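Local coordinates for nitroalkane oxidase (Podospora anserina, PDB 3MKH) that catalyses the oxidation of nitroalkanes to aldehydes or ketones, using FAD and molecular oxygen and releasing nitrite and hydrogen peroxide, at the interface of chains A and B and the interface of chains A and C. Coordinates in Å, arbitrary orientation; residue numbers count along the deposited sequence, not the author numbering. Chains: chain A/B/C, Nitroalkane oxidase.

Contact 1: the interface of chains A and B. Residues chain A 310-311, 314-315; chain B 407-408, 411, 414.
B:Arg408 reaches across to A:Asp315 and meets its carboxylate end-on, giving NH1 to one oxygen and NH2 to the other. The two flat groups are turned 30° from each other, and the two bonds differ accordingly. NH1 lies 3.0 Å from OD2, on that oxygen's syn lone pair and close to the guanidinium plane, with a nearly straight path at the hydrogen (163°). NH2 comes to 2.6 Å from OD1, also on the syn side but well out of the carboxylate plane, and this bond is strongly bent; the same pair forms the salt bridge. The arginine chain is bent at chi2 and chi3, which turns the guanidinium toward helix 311-340 instead of letting it run outward.

The side-chain amide of A:Gln311 stacks on one face of that guanidinium, displaced toward its rim and 27° from parallel, with CD 3.8 Å from B:Arg408 CZ. A flat, polar glutamine probably suits this place, since it can lie on the guanidinium face and leave the in-plane NH1 bond to the aspartate. Its own extended chain crosses the arginine at about a right angle, and its CG packs beside NH2.

Farther along helix 402-415, B:Gln411 lays the methylene part of its extended chain on A:Ala314, CG standing 3.7 Å from the CB methyl; so small a residue lets the two helices come close. B:Met414 adds a light touch, its CE methyl near the carbonyl oxygen of A:Ala314.

B:Arg407 brings its CD methylene beside A:Asp315, while its NE bonds water 2, which also bonds the aspartate's backbone O. Water 1 lies 2.8 Å from the backbone O of B:Arg407 and also bonds A:Asp315 OD1. The second arginine may further stabilise the carboxylate's negative charge. Repeated by the two-fold axis, this helix-to-helix patch ties two subunits of the homotetramer together.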
# COMPACT_ATOMS: atom_id res chain seq x y z
N ARG A 310 -0.67 -3.48 23.32
CA ARG A 310 -1.36 -4.12 22.20
C ARG A 310 -0.47 -4.10 20.97
O ARG A 310 -0.18 -3.02 20.44
CB ARG A 310 -2.67 -3.38 21.90
CG ARG A 310 -3.47 -3.01 23.13
CD ARG A 310 -4.00 -4.27 23.80
NE ARG A 310 -4.72 -3.98 25.04
CZ ARG A 310 -5.21 -4.93 25.84
NH1 ARG A 310 -5.05 -6.21 25.53
NH2 ARG A 310 -5.85 -4.59 26.96
N GLN A 311 -0.04 -5.27 20.51
CA GLN A 311 0.77 -5.35 19.30
C GLN A 311 0.17 -4.52 18.16
O GLN A 311 0.90 -3.94 17.36
CB GLN A 311 0.97 -6.80 18.84
CG GLN A 311 1.98 -7.60 19.65
CD GLN A 311 2.42 -8.89 18.97
OE1 GLN A 311 3.37 -9.54 19.40
NE2 GLN A 311 1.72 -9.27 17.89
N ALA A 314 0.70 -0.71 18.80
CA ALA A 314 2.13 -0.45 18.74
C ALA A 314 2.65 -0.50 17.32
O ALA A 314 3.46 0.33 16.93
CB ALA A 314 2.88 -1.42 19.64
N ASP A 315 2.20 -1.48 16.54
CA ASP A 315 2.72 -1.62 15.19
C ASP A 315 2.32 -0.45 14.29
O ASP A 315 3.08 -0.02 13.44
CB ASP A 315 2.32 -2.96 14.58
CG ASP A 315 3.23 -4.10 15.04
OD1 ASP A 315 3.91 -3.94 16.10
OD2 ASP A 315 3.28 -5.15 14.35
N ARG B 407 9.79 -5.45 15.25
CA ARG B 407 8.68 -4.64 15.76
C ARG B 407 8.33 -4.90 17.24
O ARG B 407 7.65 -4.07 17.89
CB ARG B 407 7.43 -4.84 14.89
CG ARG B 407 7.55 -4.24 13.49
CD ARG B 407 6.19 -4.22 12.80
NE ARG B 407 6.24 -3.62 11.47
CZ ARG B 407 6.58 -4.27 10.36
NH1 ARG B 407 6.92 -5.56 10.42
NH2 ARG B 407 6.60 -3.64 9.19
N ARG B 408 8.76 -6.04 17.77
CA ARG B 408 8.48 -6.40 19.16
C ARG B 408 9.40 -5.57 20.06
O ARG B 408 9.02 -5.13 21.15
CB ARG B 408 8.72 -7.88 19.41
CG ARG B 408 7.77 -8.87 18.74
CD ARG B 408 6.96 -8.27 17.60
NE ARG B 408 5.96 -7.32 18.09
CZ ARG B 408 5.05 -6.72 17.33
NH1 ARG B 408 4.98 -6.98 16.02
NH2 ARG B 408 4.21 -5.86 17.89
N GLN B 411 8.28 -1.93 20.04
CA GLN B 411 7.21 -1.80 21.00
C GLN B 411 7.74 -1.61 22.42
O GLN B 411 7.30 -0.72 23.15
CB GLN B 411 6.32 -3.04 20.92
CG GLN B 411 5.23 -3.12 21.94
CD GLN B 411 4.34 -4.33 21.70
OE1 GLN B 411 3.26 -4.43 22.27
NE2 GLN B 411 4.79 -5.24 20.84
N MET B 414 9.32 1.88 22.97
CA MET B 414 8.33 2.94 23.14
C MET B 414 7.63 2.84 24.49
O MET B 414 7.12 3.84 24.99
CB MET B 414 7.28 2.90 22.02
CG MET B 414 7.78 3.24 20.62
SD MET B 414 6.40 3.31 19.44
CE MET B 414 6.07 1.56 19.19
O HOH W 1 5.98 -2.04 16.86
O HOH W 2 5.78 -0.95 12.40

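Contact 2: the interface of chains A and C. Residues chain A 170, 394, 397-398; chain C 371, 375-376, 379.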
# COMPACT_ATOMS: atom_id res chain seq x y z
N TRP A 170 -6.09 30.34 -5.77
CA TRP A 170 -5.25 29.57 -4.86
C TRP A 170 -3.94 30.26 -4.47
O TRP A 170 -3.16 29.72 -3.69
CB TRP A 170 -4.92 28.18 -5.43
CG TRP A 170 -6.12 27.28 -5.70
CD1 TRP A 170 -6.60 26.90 -6.92
CD2 TRP A 170 -6.96 26.64 -4.73
NE1 TRP A 170 -7.70 26.09 -6.78
CE2 TRP A 170 -7.93 25.90 -5.44
CE3 TRP A 170 -6.99 26.62 -3.33
CZ2 TRP A 170 -8.92 25.15 -4.80
CZ3 TRP A 170 -7.98 25.87 -2.69
CH2 TRP A 170 -8.93 25.15 -3.43
N VAL A 394 -3.68 18.34 1.86
CA VAL A 394 -3.26 19.39 0.93
C VAL A 394 -1.83 19.19 0.39
O VAL A 394 -1.48 19.69 -0.67
CB VAL A 394 -3.37 20.79 1.54
CG1 VAL A 394 -2.06 21.18 2.24
CG2 VAL A 394 -3.72 21.79 0.47
N ILE A 397 -1.29 17.67 -3.08
CA ILE A 397 -2.03 18.35 -4.15
C ILE A 397 -1.63 19.81 -4.36
O ILE A 397 -1.85 20.36 -5.43
CB ILE A 397 -3.57 18.25 -3.97
CG1 ILE A 397 -4.02 18.81 -2.62
CG2 ILE A 397 -4.04 16.80 -4.09
CD1 ILE A 397 -5.54 18.68 -2.39
N PHE A 398 -1.03 20.44 -3.35
CA PHE A 398 -0.68 21.84 -3.49
C PHE A 398 0.80 21.97 -3.84
O PHE A 398 1.49 20.96 -4.01
CB PHE A 398 -1.13 22.70 -2.28
CG PHE A 398 -0.12 22.79 -1.14
CD1 PHE A 398 0.88 21.83 -0.98
CD2 PHE A 398 -0.22 23.81 -0.21
CE1 PHE A 398 1.78 21.92 0.07
CE2 PHE A 398 0.69 23.90 0.86
CZ PHE A 398 1.68 22.96 0.99
N ILE C 371 -8.95 12.50 -4.40
CA ILE C 371 -8.41 13.82 -4.08
C ILE C 371 -7.11 14.09 -4.87
O ILE C 371 -6.96 15.15 -5.47
CB ILE C 371 -8.22 13.95 -2.54
CG1 ILE C 371 -9.59 14.11 -1.87
CG2 ILE C 371 -7.28 15.13 -2.20
CD1 ILE C 371 -9.60 13.98 -0.34
N GLY C 375 -6.90 16.75 -7.86
CA GLY C 375 -5.87 17.74 -7.60
C GLY C 375 -6.31 18.84 -6.63
O GLY C 375 -7.16 18.61 -5.78
N ILE C 376 -5.75 20.03 -6.78
CA ILE C 376 -5.97 21.10 -5.80
C ILE C 376 -7.46 21.49 -5.67
O ILE C 376 -7.92 21.87 -4.59
CB ILE C 376 -5.10 22.34 -6.10
CG1 ILE C 376 -5.07 23.26 -4.89
CG2 ILE C 376 -5.54 23.05 -7.36
CD1 ILE C 376 -4.52 22.58 -3.68
N TYR C 379 -9.57 20.45 -2.64
CA TYR C 379 -9.47 21.13 -1.35
C TYR C 379 -10.55 22.22 -1.23
O TYR C 379 -10.63 22.91 -0.22
CB TYR C 379 -8.08 21.74 -1.19
CG TYR C 379 -7.57 21.74 0.24
CD1 TYR C 379 -7.49 20.55 0.97
CD2 TYR C 379 -7.15 22.92 0.85
CE1 TYR C 379 -7.00 20.54 2.29
CE2 TYR C 379 -6.68 22.93 2.17
CZ TYR C 379 -6.60 21.74 2.88
OH TYR C 379 -6.11 21.77 4.16
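A:Trp170 lays one face of its indole against C:Ile376, in a subunit contact of an acyl-CoA dehydrogenase-family flavoenzyme. The patch joins residues around the FAD site of one chain to the 3-10 turn 375-379 of another. A:Trp170, A:Ile397 and A:Phe398 belong to the FAD-binding site, as do C:Gly375 and C:Ile376, and their packing may help hold the walls of that site.

The CH-pi contacts come first. C:Ile376 CG1 sits over the middle of the indole, 4.0 Å from the centroid of its six-membered ring, while CG2 lies near NE1 and CD1. The isoleucine's CG1 points away from its backbone N (chi1 -165°), an arrangement that presents both branches to the ring. A broad indole suits this place by offering one surface to a branched aliphatic chain. On the other side of the patch, A:Val394 CG2 stands over the centre of the C:Tyr379 ring, 3.5 Å from its centroid, and CB lies above the CZ end. Replacing C:Tyr379 with an alanine would remove this aromatic platform and would probably leave the A:Val394 methyl without its packing partner, opening a gap between the subunits.

Aliphatic packing fills the middle. C:Ile376 CD1 reaches past the indole to A:Phe398 CB, at 3.7 Å, and to A:Ile397 CG1, at 3.9 Å. A:Ile397 holds CG1 between its backbone N and carbonyl carbon (chi1 57°), and CD1 continues toward C:Ile371 CG2, 4.0 Å away. Its branched shape lets CG2 pack at the same time near C:Gly375. Glycine, with no side chain, lets the isoleucine lie directly against the backbone and also adopts a positive phi of 89° at the start of the turn.

Backbone carbonyls add further van der Waals contacts. C:Ile376 O lies 3.4 Å from A:Trp170 CZ2, on the same side of the indole plane as CG1 and near the rim of the benzo ring. C:Ile371 O lies 3.6 Å from A:Ile397 CG2.

The centres of contact 1 and contact 2 lie about 34 Å apart, and they share no residues. Both use chain A, but against different partners: B in contact 1 and C in contact 2. Each belongs to a two-fold symmetric interface, so together they illustrate two kinds of pairing within the homotetramer. The centre of contact 2 lies about 7 Å from the catalytic base A:Asp399, that of contact 1 about 34 Å. Contact 1 is thus likely to serve mainly assembly, although A:Gln311 is also an FAD-binding residue; contact 2 probably couples assembly to the shape of the flavin site.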